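Local coordinates for protein KLLA0E08119p (PDB 3VA7) that probably uses biotin, bicarbonate and ATP to carboxylate urea to urea-1-carboxylate, as the urea carboxylase part of a longer bifunctional enzyme, at residues Ala155-Val160 with Val302-Asp307; Ile250-Arg255 with Thr355-Ser360. All blocks are in the same frame, centred on the assembly; numbering follows the deposited sequence.

All four segments belong to the biotin carboxylase part of the enzyme, and the two contacts cross along the chain. From the N terminus, the loop 155-160 comes first, after helix 147-154, and strand segment 250-255 follows. Segment 302-307 then closes contact 1 across 141 intervening residues, part of them not modelled. Segment 355-360 closes contact 2 across 99 residues, an interval that overlaps the first, on the approach to strand 362-372. Both contacts rest on one antiparallel sheet. Contact 1 ties a loop to strand 299-307 and contact 2 ties another to strand 249-261, strands that flank 235-244. Their centres are 19 Å apart and the nearest atoms about 7 Å, without touching.

Contact 1 (Ala155-Val160 with Val302-Asp307); sequences AKVPLV and VEFIYD
Val160 and Ile305 form the nearest pair of alpha carbons, with 8.6 Å between Val160 CA and Ile305 CA. The chains run in broadly the same direction at this distance, and only side chains bridge them. Residues 302-307 are extended as the end of strand 299-307, whereas 155-160 is irregular: Lys156, at a positive phi of 69°, terminates helix 147-154 in a Schellman motif and turns the chain toward the sheet.

The side chains meet at two separate apolar points, burying 117 Å² in all. At the first, Val157 CG1 lies 3.8 Å from Phe304 CE1, at the edge of the ring and in its plane. The methyl stands straight ahead of the CE1 C-H direction, so the ring offers its rim and not a face, and the two side chains cross at about a right angle. Val157 reaches this edge because CG1 is anti to its backbone N (chi1 171°), while CG2 is turned back beside that nitrogen. The second point is looser: Val160 CG2 approaches Ile305 CD1 at 4.3 Å, and the extended chi2 of Ile305 (-170°) carries that terminal methyl out toward the loop.

These residues belong to the ATP-binding region, whose fold is that of the ATP-grasp family. The unmodelled residues 162-232, just beyond Val160, probably correspond to the mobile lid known from other biotin carboxylases. Helix 277-293 packs beside the first point, with Ala286 against Val157 and Met283 and Ser287 against Phe304, and its Arg289 hydrogen-bonds the carbonyls of Ala155 and Lys156. On strand 312-319, Phe313 meets the Phe304 ring edge-to-face and Phe315 shares a backbone hydrogen bond with Pro158, joining the loop to the strand next to 299-307.

Contact 2 (Ile250-Arg255 with Thr355-Ser360); sequences IAIGER and TKIEVS
Apolar packing between Ile250, Ile252 and Ile357 makes up most of this contact, which buries 181 Å². Ile250 and Ile357 reach toward each other tip to tip, with Ile250 CD1 3.8 Å from Ile357 CD1. CG1 of Ile250 stands anti to its backbone N (chi1 175°), which sends the end of the chain out to this meeting. Ile252 instead crosses Ile357 at about a right angle, its CG1 lying 4.2 Å from the same CD1, so the one methyl of Ile357 touches two strand residues, from directions roughly at right angles.

Side chain also meets backbone: Ile357 CG2 rests 3.7 Å from Ile252 O. The backbone there is irregular, as Ile252 and Gly253 both form backbone hydrogen bonds with Gln240 of the antiparallel strand 235-244, a beta bulge within the ATP-grasp sheet of the biotin carboxylase. Helix 326-333 adds Thr329 against Ile252 and Thr333 against Ile357.

Thr355 meets Ile250 CD1 with its backbone O at 4.2 Å and, more loosely, with its CB, while its OG1 is hydrogen-bonded to the carbonyl of Asp351.

Contact 1 (Ala155-Val160 with Val302-Asp307)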
# COMPACT_ATOMS: atom_id res chain seq x y z
N ALA A 155 29.51 45.93 20.48
CA ALA A 155 29.99 44.73 21.17
C ALA A 155 31.42 44.30 20.82
O ALA A 155 31.97 43.38 21.44
CB ALA A 155 29.03 43.60 20.97
N LYS A 156 32.02 44.98 19.85
CA LYS A 156 33.42 44.76 19.43
C LYS A 156 33.52 43.41 18.74
O LYS A 156 34.34 42.56 19.09
CB LYS A 156 34.42 44.86 20.59
CG LYS A 156 34.48 46.20 21.36
CD LYS A 156 35.30 46.03 22.68
CE LYS A 156 35.37 47.29 23.53
NZ LYS A 156 36.02 48.40 22.78
N VAL A 157 32.66 43.24 17.74
CA VAL A 157 32.53 42.01 16.99
C VAL A 157 32.97 42.33 15.56
O VAL A 157 32.33 43.13 14.88
CB VAL A 157 31.05 41.48 17.01
CG1 VAL A 157 30.84 40.32 16.04
CG2 VAL A 157 30.63 41.10 18.40
N PRO A 158 34.05 41.69 15.09
CA PRO A 158 34.55 42.10 13.76
C PRO A 158 33.49 41.94 12.69
O PRO A 158 32.91 40.86 12.56
CB PRO A 158 35.74 41.16 13.52
CG PRO A 158 36.12 40.64 14.93
CD PRO A 158 34.81 40.56 15.65
N LEU A 159 33.21 43.01 11.94
CA LEU A 159 32.26 42.92 10.83
C LEU A 159 32.93 42.98 9.44
O LEU A 159 34.12 43.32 9.35
CB LEU A 159 31.12 43.94 10.96
CG LEU A 159 31.09 45.00 12.06
CD1 LEU A 159 32.33 45.93 12.04
CD2 LEU A 159 29.82 45.81 11.93
N VAL A 160 32.17 42.60 8.40
CA VAL A 160 32.61 42.69 6.99
C VAL A 160 32.83 44.16 6.63
O VAL A 160 31.85 44.94 6.60
CB VAL A 160 31.56 42.09 5.98
CG1 VAL A 160 31.77 42.63 4.53
CG2 VAL A 160 31.56 40.56 6.03
N VAL A 302 25.05 33.28 17.29
CA VAL A 302 25.73 34.31 16.59
C VAL A 302 26.40 33.64 15.42
O VAL A 302 27.33 32.87 15.60
CB VAL A 302 26.78 34.98 17.48
CG1 VAL A 302 27.33 36.20 16.76
CG2 VAL A 302 26.17 35.38 18.85
N GLU A 303 25.91 33.94 14.22
CA GLU A 303 26.53 33.43 13.01
C GLU A 303 27.63 34.36 12.49
O GLU A 303 27.49 35.60 12.47
CB GLU A 303 25.49 33.21 11.90
CG GLU A 303 24.15 32.64 12.34
CD GLU A 303 23.36 32.01 11.21
OE1 GLU A 303 23.28 32.61 10.11
OE2 GLU A 303 22.80 30.90 11.42
N PHE A 304 28.72 33.75 12.05
CA PHE A 304 29.81 34.43 11.39
C PHE A 304 30.13 33.80 10.01
O PHE A 304 29.91 32.61 9.80
CB PHE A 304 31.06 34.30 12.23
CG PHE A 304 30.92 34.78 13.63
CD1 PHE A 304 30.88 36.16 13.91
CD2 PHE A 304 30.89 33.87 14.67
CE1 PHE A 304 30.80 36.62 15.22
CE2 PHE A 304 30.79 34.31 16.00
CZ PHE A 304 30.75 35.69 16.28
N ILE A 305 30.65 34.62 9.11
CA ILE A 305 31.34 34.20 7.90
C ILE A 305 32.80 33.98 8.29
O ILE A 305 33.33 34.73 9.13
CB ILE A 305 31.26 35.31 6.87
CG1 ILE A 305 29.81 35.81 6.80
CG2 ILE A 305 31.79 34.82 5.51
CD1 ILE A 305 29.44 36.78 5.66
N TYR A 306 33.43 32.96 7.72
CA TYR A 306 34.83 32.64 8.05
C TYR A 306 35.71 32.39 6.80
O TYR A 306 35.42 31.49 5.99
CB TYR A 306 34.91 31.43 8.99
CG TYR A 306 36.30 31.00 9.43
CD1 TYR A 306 37.18 31.91 10.03
CD2 TYR A 306 36.73 29.67 9.31
CE1 TYR A 306 38.46 31.52 10.47
CE2 TYR A 306 38.02 29.26 9.74
CZ TYR A 306 38.88 30.20 10.32
OH TYR A 306 40.15 29.86 10.78
N ASP A 307 36.77 33.20 6.65
CA ASP A 307 37.77 32.98 5.61
C ASP A 307 38.85 32.10 6.20
O ASP A 307 39.67 32.56 7.00
CB ASP A 307 38.36 34.30 5.11
CG ASP A 307 38.99 34.18 3.73
OD1 ASP A 307 39.81 33.25 3.48
OD2 ASP A 307 38.65 35.03 2.87

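Contact 2 (Ile250-Arg255 with Thr355-Ser360)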
# COMPACT_ATOMS: atom_id res chain seq x y z
N ILE A 250 27.11 33.17 27.95
CA ILE A 250 28.14 32.11 27.90
C ILE A 250 28.19 31.43 26.53
O ILE A 250 27.14 31.23 25.90
CB ILE A 250 27.94 31.12 29.06
CG1 ILE A 250 28.91 29.96 28.97
CG2 ILE A 250 26.50 30.60 29.09
CD1 ILE A 250 29.09 29.29 30.33
N ALA A 251 29.40 31.18 26.01
CA ALA A 251 29.51 30.58 24.67
C ALA A 251 29.66 29.08 24.88
O ALA A 251 30.54 28.60 25.64
CB ALA A 251 30.63 31.15 23.89
N ILE A 252 28.75 28.33 24.27
CA ILE A 252 28.64 26.93 24.60
C ILE A 252 29.50 26.11 23.63
O ILE A 252 30.04 25.08 24.02
CB ILE A 252 27.14 26.51 24.71
CG1 ILE A 252 26.52 27.30 25.89
CG2 ILE A 252 26.96 25.02 24.86
CD1 ILE A 252 25.45 26.58 26.73
N GLY A 253 29.69 26.63 22.41
CA GLY A 253 30.52 26.01 21.40
C GLY A 253 30.22 26.57 20.01
O GLY A 253 29.35 27.46 19.85
N GLU A 254 30.93 26.08 19.00
CA GLU A 254 30.71 26.54 17.64
C GLU A 254 30.37 25.38 16.73
O GLU A 254 30.78 24.22 16.96
CB GLU A 254 31.92 27.30 17.07
CG GLU A 254 32.98 26.42 16.42
CD GLU A 254 33.75 25.59 17.43
OE1 GLU A 254 33.50 25.71 18.67
OE2 GLU A 254 34.63 24.82 16.99
N ARG A 255 29.64 25.70 15.68
CA ARG A 255 29.19 24.71 14.75
C ARG A 255 29.53 25.28 13.41
O ARG A 255 29.43 26.49 13.21
CB ARG A 255 27.68 24.48 14.86
CG ARG A 255 27.25 24.04 16.23
CD ARG A 255 25.74 23.81 16.35
NE ARG A 255 24.93 25.02 16.29
CZ ARG A 255 24.23 25.51 17.31
NH1 ARG A 255 24.22 24.90 18.51
NH2 ARG A 255 23.52 26.62 17.13
N THR A 355 30.23 27.75 35.65
CA THR A 355 29.83 26.67 34.78
C THR A 355 31.02 26.36 33.87
O THR A 355 31.48 27.21 33.12
CB THR A 355 28.53 27.04 34.02
OG1 THR A 355 27.57 27.53 34.97
CG2 THR A 355 27.89 25.82 33.32
N LYS A 356 31.55 25.14 33.99
CA LYS A 356 32.68 24.68 33.19
C LYS A 356 32.13 23.82 32.05
O LYS A 356 31.60 22.72 32.28
CB LYS A 356 33.59 23.84 34.08
CG LYS A 356 34.96 23.51 33.51
CD LYS A 356 35.79 22.65 34.53
CE LYS A 356 37.09 22.02 33.92
NZ LYS A 356 38.23 22.99 33.80
N ILE A 357 32.23 24.30 30.82
CA ILE A 357 31.79 23.50 29.69
C ILE A 357 32.93 22.67 29.07
O ILE A 357 33.94 23.22 28.63
CB ILE A 357 31.04 24.36 28.70
CG1 ILE A 357 29.64 24.60 29.29
CG2 ILE A 357 30.94 23.66 27.34
CD1 ILE A 357 28.99 25.80 28.87
N GLU A 358 32.79 21.34 29.07
CA GLU A 358 33.73 20.45 28.36
C GLU A 358 33.21 19.82 27.08
O GLU A 358 32.23 19.08 27.06
CB GLU A 358 34.35 19.37 29.26
CG GLU A 358 33.48 18.88 30.42
CD GLU A 358 34.26 18.83 31.77
OE1 GLU A 358 33.80 18.09 32.68
OE2 GLU A 358 35.33 19.54 31.89
N VAL A 359 33.93 20.10 26.01
CA VAL A 359 33.60 19.56 24.71
C VAL A 359 34.40 18.30 24.52
O VAL A 359 35.60 18.25 24.78
CB VAL A 359 33.83 20.56 23.59
CG1 VAL A 359 34.90 21.46 23.97
CG2 VAL A 359 34.17 19.84 22.32
N SER A 360 33.71 17.28 24.03
CA SER A 360 34.16 15.92 24.16
C SER A 360 33.78 15.21 22.89
O SER A 360 32.60 14.95 22.63
CB SER A 360 33.44 15.33 25.36
OG SER A 360 33.99 14.10 25.72